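Local coordinates for prohead core protein protease (Enterobacteria phage T4, PDB 5JBL) that cleaves the proteins of the phage prohead as a serine protease, after activating itself by autocatalytic cleavage once the prohead is assembled, at residues I27-Q32 with V69-R74; P55-E60 with A133-G138. The protein carries 3 engineered substitutions. All coordinates share one frame; numbering follows the deposited sequence.

Contact 1 (I27-Q32 with V69-R74); sequences IETWGQ and VNRNKR
The side chain of Glu-28 bends at its second torsion (chi2 -67°) and brings its carboxylate to the side chains of the 69-74 loop, where Asn-70, whose CG sits between its own backbone N and carbonyl carbon (chi1 70°), holds an amide ready to meet it. Glu-28 OE1 is gripped from opposite faces of the carboxylate plane, by Asn-70 ND2 at 3.0 Å and by Asn-72 ND2 at 3.1 Å. The other oxygen, Glu-28 OE2, forms a salt bridge with Arg-74 NH1 at 2.9 Å; it lies near the guanidinium plane, although the nitrogen stands above the carboxylate plane, and Tyr-76 shares a further hydrogen bond with OE2. Asn-70 is itself fixed: Asn-70 OD1 accepts from Arg-74 N (3.0 Å), bridging the type I turn from Asn-70 to Lys-73. Asn-70 CB packs 3.7 Å from Trp-30 CZ3, while Trp-30 NE1 bonds to Ser-160. Farther along, the guanidinium of Arg-71 lays one face over Gly-31, and one water joins Thr-29 O to Arg-71 N. Glu-28 and Thr-29 flank the inferred autolysis site, and the whole is consistent with an N-terminal segment bound like a substrate, blocking the catalytic centre, with glutamate held in a polar pocket.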
ATOM      1  N   ILE C  27     -17.047  20.106   7.834  1.00 18.79           N
ATOM      2  CA  ILE C  27     -17.292  18.704   7.498  1.00 17.37           C
ATOM      3  C   ILE C  27     -18.562  18.261   8.206  1.00 17.77           C
ATOM      4  O   ILE C  27     -18.687  18.429   9.420  1.00 22.34           O
ATOM      5  CB  ILE C  27     -16.110  17.812   7.916  1.00 22.32           C
ATOM      6  CG1 ILE C  27     -14.832  18.264   7.208  1.00 25.27           C
ATOM      7  CG2 ILE C  27     -16.417  16.333   7.615  1.00 28.65           C
ATOM      8  CD1 ILE C  27     -13.659  17.330   7.438  1.00 33.58           C
ATOM      9  N   GLU C  28     -19.491  17.670   7.459  1.00 17.44           N
ATOM     10  CA  GLU C  28     -20.755  17.241   8.039  1.00 19.40           C
ATOM     11  C   GLU C  28     -20.967  15.768   7.755  1.00 23.86           C
ATOM     12  O   GLU C  28     -20.592  15.284   6.690  1.00 23.69           O
ATOM     13  CB  GLU C  28     -21.929  18.027   7.466  1.00 21.02           C
ATOM     14  CG  GLU C  28     -21.681  19.515   7.292  1.00 19.88           C
ATOM     15  CD  GLU C  28     -21.511  20.266   8.606  1.00 26.38           C
ATOM     16  OE1 GLU C  28     -21.871  19.728   9.677  1.00 27.88           O
ATOM     17  OE2 GLU C  28     -21.005  21.407   8.565  1.00 24.67           O
ATOM     18  N   THR C  29     -21.556  15.055   8.708  1.00 19.83           N
ATOM     19  CA  THR C  29     -22.067  13.718   8.453  1.00 18.96           C
ATOM     20  C   THR C  29     -23.583  13.791   8.292  1.00 20.83           C
ATOM     21  O   THR C  29     -24.258  14.572   8.971  1.00 21.05           O
ATOM     22  CB  THR C  29     -21.684  12.756   9.578  1.00 26.70           C
ATOM     23  OG1 THR C  29     -22.164  13.277  10.827  1.00 28.00           O
ATOM     24  CG2 THR C  29     -20.185  12.606   9.639  1.00 29.61           C
ATOM     25  N   TRP C  30     -24.111  13.001   7.362  1.00 21.82           N
ATOM     26  CA  TRP C  30     -25.524  13.077   7.013  1.00 22.52           C
ATOM     27  C   TRP C  30     -26.245  11.732   7.086  1.00 27.44           C
ATOM     28  O   TRP C  30     -27.372  11.628   6.595  1.00 27.10           O
ATOM     29  CB  TRP C  30     -25.695  13.657   5.610  1.00 19.20           C
ATOM     30  CG  TRP C  30     -25.154  15.034   5.428  1.00 18.65           C
ATOM     31  CD1 TRP C  30     -24.014  15.382   4.752  1.00 21.07           C
ATOM     32  CD2 TRP C  30     -25.738  16.260   5.888  1.00 18.35           C
ATOM     33  NE1 TRP C  30     -23.853  16.754   4.771  1.00 17.02           N
ATOM     34  CE2 TRP C  30     -24.892  17.313   5.466  1.00 17.45           C
ATOM     35  CE3 TRP C  30     -26.874  16.570   6.654  1.00 18.80           C
ATOM     36  CZ2 TRP C  30     -25.161  18.650   5.754  1.00 15.57           C
ATOM     37  CZ3 TRP C  30     -27.134  17.898   6.943  1.00 22.08           C
ATOM     38  CH2 TRP C  30     -26.275  18.923   6.496  1.00 20.05           C
ATOM     39  N   GLY C  31     -25.633  10.701   7.651  1.00 29.51           N
ATOM     40  CA  GLY C  31     -26.318   9.433   7.825  1.00 22.54           C
ATOM     41  C   GLY C  31     -26.071   8.469   6.688  1.00 14.74           C
ATOM     42  O   GLY C  31     -25.171   8.634   5.863  1.00 14.25           O
ATOM     43  N   GLN C  32     -26.894   7.417   6.657  1.00 19.78           N
ATOM     44  CA  GLN C  32     -26.713   6.344   5.685  1.00 15.94           C
ATOM     45  C   GLN C  32     -27.715   6.516   4.563  1.00 19.60           C
ATOM     46  O   GLN C  32     -28.931   6.526   4.830  1.00 18.64           O
ATOM     47  CB  GLN C  32     -26.895   4.977   6.333  1.00 21.16           C
ATOM     48  CG  GLN C  32     -25.856   4.601   7.375  1.00 24.51           C
ATOM     49  CD  GLN C  32     -26.261   3.346   8.129  1.00 32.18           C
ATOM     50  OE1 GLN C  32     -27.348   3.295   8.690  1.00 36.53           O
ATOM     51  NE2 GLN C  32     -25.405   2.320   8.121  1.00 21.56           N
ATOM     52  N   VAL C  69     -31.233  20.967  12.086  1.00 30.27           N
ATOM     53  CA  VAL C  69     -30.033  20.905  12.912  1.00 29.30           C
ATOM     54  C   VAL C  69     -29.410  19.523  12.755  1.00 30.09           C
ATOM     55  O   VAL C  69     -30.024  18.511  13.113  1.00 25.51           O
ATOM     56  CB  VAL C  69     -30.366  21.212  14.379  1.00 30.25           C
ATOM     57  CG1 VAL C  69     -29.104  21.145  15.248  1.00 29.75           C
ATOM     58  CG2 VAL C  69     -31.021  22.571  14.487  1.00 27.01           C
ATOM     59  N   ASN C  70     -28.194  19.471  12.202  1.00 26.49           N
ATOM     60  CA  ASN C  70     -27.575  18.191  11.882  1.00 26.39           C
ATOM     61  C   ASN C  70     -26.774  17.678  13.081  1.00 29.35           C
ATOM     62  O   ASN C  70     -26.811  18.248  14.176  1.00 22.83           O
ATOM     63  CB  ASN C  70     -26.726  18.287  10.605  1.00 25.63           C
ATOM     64  CG  ASN C  70     -25.446  19.119  10.761  1.00 27.27           C
ATOM     65  OD1 ASN C  70     -25.030  19.478  11.859  1.00 25.39           O
ATOM     66  ND2 ASN C  70     -24.802  19.395   9.629  1.00 22.76           N
ATOM     67  N   ARG C  71     -26.023  16.595  12.872  1.00 27.34           N
ATOM     68  CA  ARG C  71     -25.309  15.968  13.982  1.00 36.48           C
ATOM     69  C   ARG C  71     -24.235  16.877  14.567  1.00 30.86           C
ATOM     70  O   ARG C  71     -23.943  16.788  15.763  1.00 31.56           O
ATOM     71  CB  ARG C  71     -24.681  14.651  13.529  1.00 45.33           C
ATOM     72  CG  ARG C  71     -25.661  13.595  13.050  1.00 61.17           C
ATOM     73  CD  ARG C  71     -24.919  12.455  12.350  1.00 73.28           C
ATOM     74  NE  ARG C  71     -25.806  11.364  11.952  1.00 82.59           N
ATOM     75  CZ  ARG C  71     -25.384  10.189  11.496  1.00 88.41           C
ATOM     76  NH1 ARG C  71     -24.083   9.950  11.379  1.00 91.55           N
ATOM     77  NH2 ARG C  71     -26.261   9.249  11.161  1.00 87.71           N
ATOM     78  N   ASN C  72     -23.641  17.759  13.755  1.00 26.07           N
ATOM     79  CA  ASN C  72     -22.665  18.727  14.253  1.00 22.14           C
ATOM     80  C   ASN C  72     -23.310  19.968  14.857  1.00 22.63           C
ATOM     81  O   ASN C  72     -22.605  20.955  15.086  1.00 28.25           O
ATOM     82  CB  ASN C  72     -21.721  19.171  13.128  1.00 27.15           C
ATOM     83  CG  ASN C  72     -20.609  18.189  12.869  1.00 35.42           C
ATOM     84  OD1 ASN C  72     -20.202  17.435  13.752  1.00 33.17           O
ATOM     85  ND2 ASN C  72     -20.090  18.205  11.650  1.00 35.12           N
ATOM     86  N   LYS C  73     -24.623  19.955  15.103  1.00 27.04           N
ATOM     87  CA  LYS C  73     -25.332  21.116  15.649  1.00 30.79           C
ATOM     88  C   LYS C  73     -25.219  22.327  14.720  1.00 31.45           C
ATOM     89  O   LYS C  73     -25.101  23.472  15.167  1.00 27.85           O
ATOM     90  CB  LYS C  73     -24.844  21.465  17.057  1.00 31.53           C
ATOM     91  CG  LYS C  73     -24.942  20.318  18.039  1.00 38.62           C
ATOM     92  CD  LYS C  73     -26.388  19.926  18.256  1.00 52.28           C
ATOM     93  CE  LYS C  73     -26.525  18.843  19.327  1.00 64.15           C
ATOM     94  NZ  LYS C  73     -25.937  17.538  18.886  1.00 66.39           N
ATOM     95  N   ARG C  74     -25.286  22.074  13.415  1.00 30.98           N
ATOM     96  CA  ARG C  74     -25.255  23.118  12.401  1.00 27.04           C
ATOM     97  C   ARG C  74     -26.490  23.025  11.521  1.00 23.63           C
ATOM     98  O   ARG C  74     -26.947  21.927  11.194  1.00 28.54           O
ATOM     99  CB  ARG C  74     -24.002  22.997  11.527  1.00 28.59           C
ATOM    100  CG  ARG C  74     -22.735  23.216  12.290  1.00 27.62           C
ATOM    101  CD  ARG C  74     -21.562  22.733  11.488  1.00 24.58           C
ATOM    102  NE  ARG C  74     -20.331  22.861  12.250  1.00 30.12           N
ATOM    103  CZ  ARG C  74     -19.174  22.321  11.889  1.00 32.10           C
ATOM    104  NH1 ARG C  74     -19.098  21.608  10.774  1.00 30.13           N
ATOM    105  NH2 ARG C  74     -18.096  22.508  12.645  1.00 33.92           N
TER
HETATM  106  O   HOH W   1     -16.434  20.582  10.683  1.00 26.41           O
HETATM  107  O   HOH W   2     -23.089  16.843  10.802  1.00 34.53           O
HETATM  108  O   HOH W   3     -26.654  14.981  10.248  1.00 28.72           O
HETATM  109  O   HOH W   4     -20.604  14.992  12.138  1.00 38.95           O

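Contact 2 (P55-E60 with A133-G138); sequences PGLYIE and ARVIEG
Pro-55 O receives a hydrogen bond from Arg-134 NH2 at 2.8 Å, a side-chain tie beside the antiparallel beta ladder that joins strands 53-65 and 128-135 within the six-stranded sheet. Next, Gly-56 lies with its CA over one face of the same guanidinium, 3.7 Å from Arg-134 NH2. With Leu-57 the backbone bonds between the segments begin: its O accepts a nearly straight bond from Val-135 N (178° at the hydrogen), while its N reaches a water that also donates to Val-135 O and Glu-137 OE2. Its side chain runs beside that of Val-135, pointing the same way, with Leu-57 CG 4.0 Å from Val-135 CG2; helix 142-151 covers this side through Ala-147 and Arg-151, the latter in a salt bridge with Glu-137.

Tyr-58 and Arg-134 form a non-hydrogen-bonded pair, with both side chains on the sheet face opposite to that of Ile-59 and Ala-133. Arg-134 CG, anti to its own N (chi1 -179°), lies over the Tyr-58 ring in a CH-pi contact; the chain stays extended as far as NE, and the guanidinium turns at the last torsion to stand nearly perpendicular to the ring, 85° between planes. There Arg-134 NH1 donates to Tyr-58 OH at 2.8 Å, the hydroxyl oxygen lying in the guanidinium plane and also bonded to Glu-120 OE2.

Ile-59 and Ala-133 exchange two backbone bonds of 2.8 Å, Ile-59 N to Ala-133 O and Ala-133 N to Ile-59 O. On this apolar face the Ile-59 side chain meets Ile-150 of the helix, and Ile-59 CD1 touches Val-135 CG2 at 4.0 Å.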
ATOM      1  N   PRO C  55     -21.966  -2.740 -15.833  1.00 39.89           N
ATOM      2  CA  PRO C  55     -22.520  -2.784 -14.482  1.00 40.82           C
ATOM      3  C   PRO C  55     -21.781  -1.809 -13.581  1.00 34.61           C
ATOM      4  O   PRO C  55     -20.683  -1.343 -13.888  1.00 34.06           O
ATOM      5  CB  PRO C  55     -22.282  -4.232 -14.036  1.00 42.79           C
ATOM      6  CG  PRO C  55     -21.793  -4.960 -15.253  1.00 47.04           C
ATOM      7  CD  PRO C  55     -21.170  -3.938 -16.136  1.00 40.31           C
ATOM      8  N   GLY C  56     -22.398  -1.510 -12.450  1.00 26.10           N
ATOM      9  CA  GLY C  56     -21.774  -0.633 -11.481  1.00 22.34           C
ATOM     10  C   GLY C  56     -22.420  -0.824 -10.131  1.00 20.44           C
ATOM     11  O   GLY C  56     -23.527  -1.358 -10.016  1.00 19.89           O
ATOM     12  N   LEU C  57     -21.711  -0.375  -9.108  1.00 14.84           N
ATOM     13  CA  LEU C  57     -22.207  -0.352  -7.743  1.00 14.87           C
ATOM     14  C   LEU C  57     -22.523   1.091  -7.406  1.00 17.82           C
ATOM     15  O   LEU C  57     -21.641   1.953  -7.507  1.00 13.74           O
ATOM     16  CB  LEU C  57     -21.162  -0.918  -6.791  1.00 13.37           C
ATOM     17  CG  LEU C  57     -21.473  -0.849  -5.303  1.00 16.85           C
ATOM     18  CD1 LEU C  57     -22.727  -1.626  -4.969  1.00 21.81           C
ATOM     19  CD2 LEU C  57     -20.270  -1.431  -4.571  1.00 21.51           C
ATOM     20  N   TYR C  58     -23.765   1.359  -7.000  1.00 16.83           N
ATOM     21  CA  TYR C  58     -24.216   2.727  -6.772  1.00 13.44           C
ATOM     22  C   TYR C  58     -24.707   2.940  -5.351  1.00 22.26           C
ATOM     23  O   TYR C  58     -25.375   2.077  -4.778  1.00 19.83           O
ATOM     24  CB  TYR C  58     -25.336   3.099  -7.745  1.00 16.54           C
ATOM     25  CG  TYR C  58     -24.812   3.341  -9.122  1.00 23.31           C
ATOM     26  CD1 TYR C  58     -24.467   4.621  -9.515  1.00 29.17           C
ATOM     27  CD2 TYR C  58     -24.609   2.292 -10.011  1.00 21.83           C
ATOM     28  CE1 TYR C  58     -23.967   4.869 -10.756  1.00 29.28           C
ATOM     29  CE2 TYR C  58     -24.100   2.535 -11.278  1.00 29.19           C
ATOM     30  CZ  TYR C  58     -23.778   3.840 -11.633  1.00 32.07           C
ATOM     31  OH  TYR C  58     -23.265   4.139 -12.870  1.00 39.85           O
ATOM     32  N   ILE C  59     -24.391   4.112  -4.800  1.00 16.41           N
ATOM     33  CA  ILE C  59     -24.970   4.591  -3.554  1.00 17.56           C
ATOM     34  C   ILE C  59     -25.922   5.727  -3.913  1.00 23.17           C
ATOM     35  O   ILE C  59     -25.515   6.684  -4.589  1.00 21.86           O
ATOM     36  CB  ILE C  59     -23.878   5.049  -2.578  1.00 20.31           C
ATOM     37  CG1 ILE C  59     -22.929   3.878  -2.294  1.00 19.50           C
ATOM     38  CG2 ILE C  59     -24.510   5.583  -1.294  1.00 17.92           C
ATOM     39  CD1 ILE C  59     -21.644   4.278  -1.613  1.00 24.04           C
ATOM     40  N   GLU C  60     -27.186   5.618  -3.485  1.00 18.89           N
ATOM     41  CA  GLU C  60     -28.186   6.628  -3.832  1.00 25.27           C
ATOM     42  C   GLU C  60     -29.046   6.971  -2.621  1.00 25.90           C
ATOM     43  O   GLU C  60     -29.552   6.076  -1.931  1.00 23.94           O
ATOM     44  CB  GLU C  60     -29.073   6.149  -4.993  1.00 28.85           C
ATOM     45  CG  GLU C  60     -29.998   7.224  -5.549  1.00 36.99           C
ATOM     46  CD  GLU C  60     -30.897   6.716  -6.674  1.00 52.15           C
ATOM     47  OE1 GLU C  60     -32.135   6.846  -6.543  1.00 61.62           O
ATOM     48  OE2 GLU C  60     -30.375   6.191  -7.686  1.00 47.81           O
ATOM     49  N   ALA C 133     -24.198   8.170  -6.498  1.00 16.73           N
ATOM     50  CA  ALA C 133     -22.754   8.075  -6.576  1.00 12.79           C
ATOM     51  C   ALA C 133     -22.348   6.677  -7.023  1.00 15.14           C
ATOM     52  O   ALA C 133     -22.874   5.680  -6.532  1.00 21.67           O
ATOM     53  CB  ALA C 133     -22.090   8.389  -5.230  1.00 13.93           C
ATOM     54  N   ARG C 134     -21.406   6.613  -7.949  1.00 12.96           N
ATOM     55  CA  ARG C 134     -20.855   5.344  -8.407  1.00 14.88           C
ATOM     56  C   ARG C 134     -19.578   5.039  -7.634  1.00 11.45           C
ATOM     57  O   ARG C 134     -18.724   5.917  -7.459  1.00 14.34           O
ATOM     58  CB  ARG C 134     -20.576   5.407  -9.910  1.00 24.97           C
ATOM     59  CG  ARG C 134     -20.030   4.126 -10.489  1.00 25.19           C
ATOM     60  CD  ARG C 134     -19.682   4.287 -11.958  1.00 26.04           C
ATOM     61  NE  ARG C 134     -19.153   3.033 -12.483  1.00 26.35           N
ATOM     62  CZ  ARG C 134     -19.845   2.152 -13.202  1.00 30.37           C
ATOM     63  NH1 ARG C 134     -21.113   2.391 -13.520  1.00 28.56           N
ATOM     64  NH2 ARG C 134     -19.255   1.023 -13.607  1.00 32.78           N
ATOM     65  N   VAL C 135     -19.456   3.808  -7.144  1.00 18.97           N
ATOM     66  CA  VAL C 135     -18.242   3.376  -6.458  1.00 10.24           C
ATOM     67  C   VAL C 135     -17.182   3.045  -7.504  1.00 15.74           C
ATOM     68  O   VAL C 135     -17.473   2.388  -8.512  1.00 13.31           O
ATOM     69  CB  VAL C 135     -18.531   2.173  -5.546  1.00 12.36           C
ATOM     70  CG1 VAL C 135     -17.241   1.657  -4.901  1.00 12.46           C
ATOM     71  CG2 VAL C 135     -19.518   2.567  -4.482  1.00 15.06           C
ATOM     72  N   ILE C 136     -15.969   3.553  -7.309  1.00 13.48           N
ATOM     73  CA  ILE C 136     -14.882   3.313  -8.258  1.00 14.21           C
ATOM     74  C   ILE C 136     -14.346   1.900  -8.039  1.00 20.87           C
ATOM     75  O   ILE C 136     -13.930   1.557  -6.936  1.00 28.75           O
ATOM     76  CB  ILE C 136     -13.772   4.356  -8.094  1.00 20.71           C
ATOM     77  CG1 ILE C 136     -14.357   5.752  -8.333  1.00 22.95           C
ATOM     78  CG2 ILE C 136     -12.598   4.039  -9.042  1.00 14.55           C
ATOM     79  CD1 ILE C 136     -13.462   6.904  -7.926  1.00 10.63           C
ATOM     80  N   GLU C 137     -14.403   1.058  -9.064  1.00 19.59           N
ATOM     81  CA  GLU C 137     -13.906  -0.303  -8.914  1.00 23.03           C
ATOM     82  C   GLU C 137     -12.760  -0.569  -9.879  1.00 25.31           C
ATOM     83  O   GLU C 137     -12.670   0.055 -10.942  1.00 21.71           O
ATOM     84  CB  GLU C 137     -15.015  -1.321  -9.134  1.00 21.70           C
ATOM     85  CG  GLU C 137     -16.080  -1.277  -8.040  1.00 21.22           C
ATOM     86  CD  GLU C 137     -16.972  -2.491  -8.102  1.00 31.62           C
ATOM     87  OE1 GLU C 137     -16.495  -3.578  -7.687  1.00 36.18           O
ATOM     88  OE2 GLU C 137     -18.113  -2.377  -8.608  1.00 34.33           O
ATOM     89  N   GLY C 138     -11.905  -1.525  -9.509  1.00 19.64           N
ATOM     90  CA  GLY C 138     -10.751  -1.898 -10.305  1.00 21.94           C
ATOM     91  C   GLY C 138      -9.489  -1.118 -10.015  1.00 19.44           C
ATOM     92  O   GLY C 138      -8.511  -1.247 -10.760  1.00 21.50           O
TER
HETATM   93  O   HOH W   5     -19.059   0.380  -9.632  1.00 17.29           O

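In the fold
The two contacts illustrate how one protease fold can place the self-cleavage segment beside the catalytic centre and a sheet pairing well away from it. Their centres lie 24 Å apart, on opposite sides of the chain's centre, and their nearest atoms are about 7 Å apart. Contact 1 borders the catalytic centre: the side chains of Ile-27 and Thr-29 come within about 4 Å of the side chains of Ala-104 and Ala-159 respectively, both active-site positions altered in this structure. In contact 2 the side chain of Ile-59 stays about 12 Å from that of Ala-159. Strand 53-65 connects them, since its far end carries Leu-64 and Gln-65 against Trp-30, while residues 136-138 of contact 2 open the region for homomultimerization.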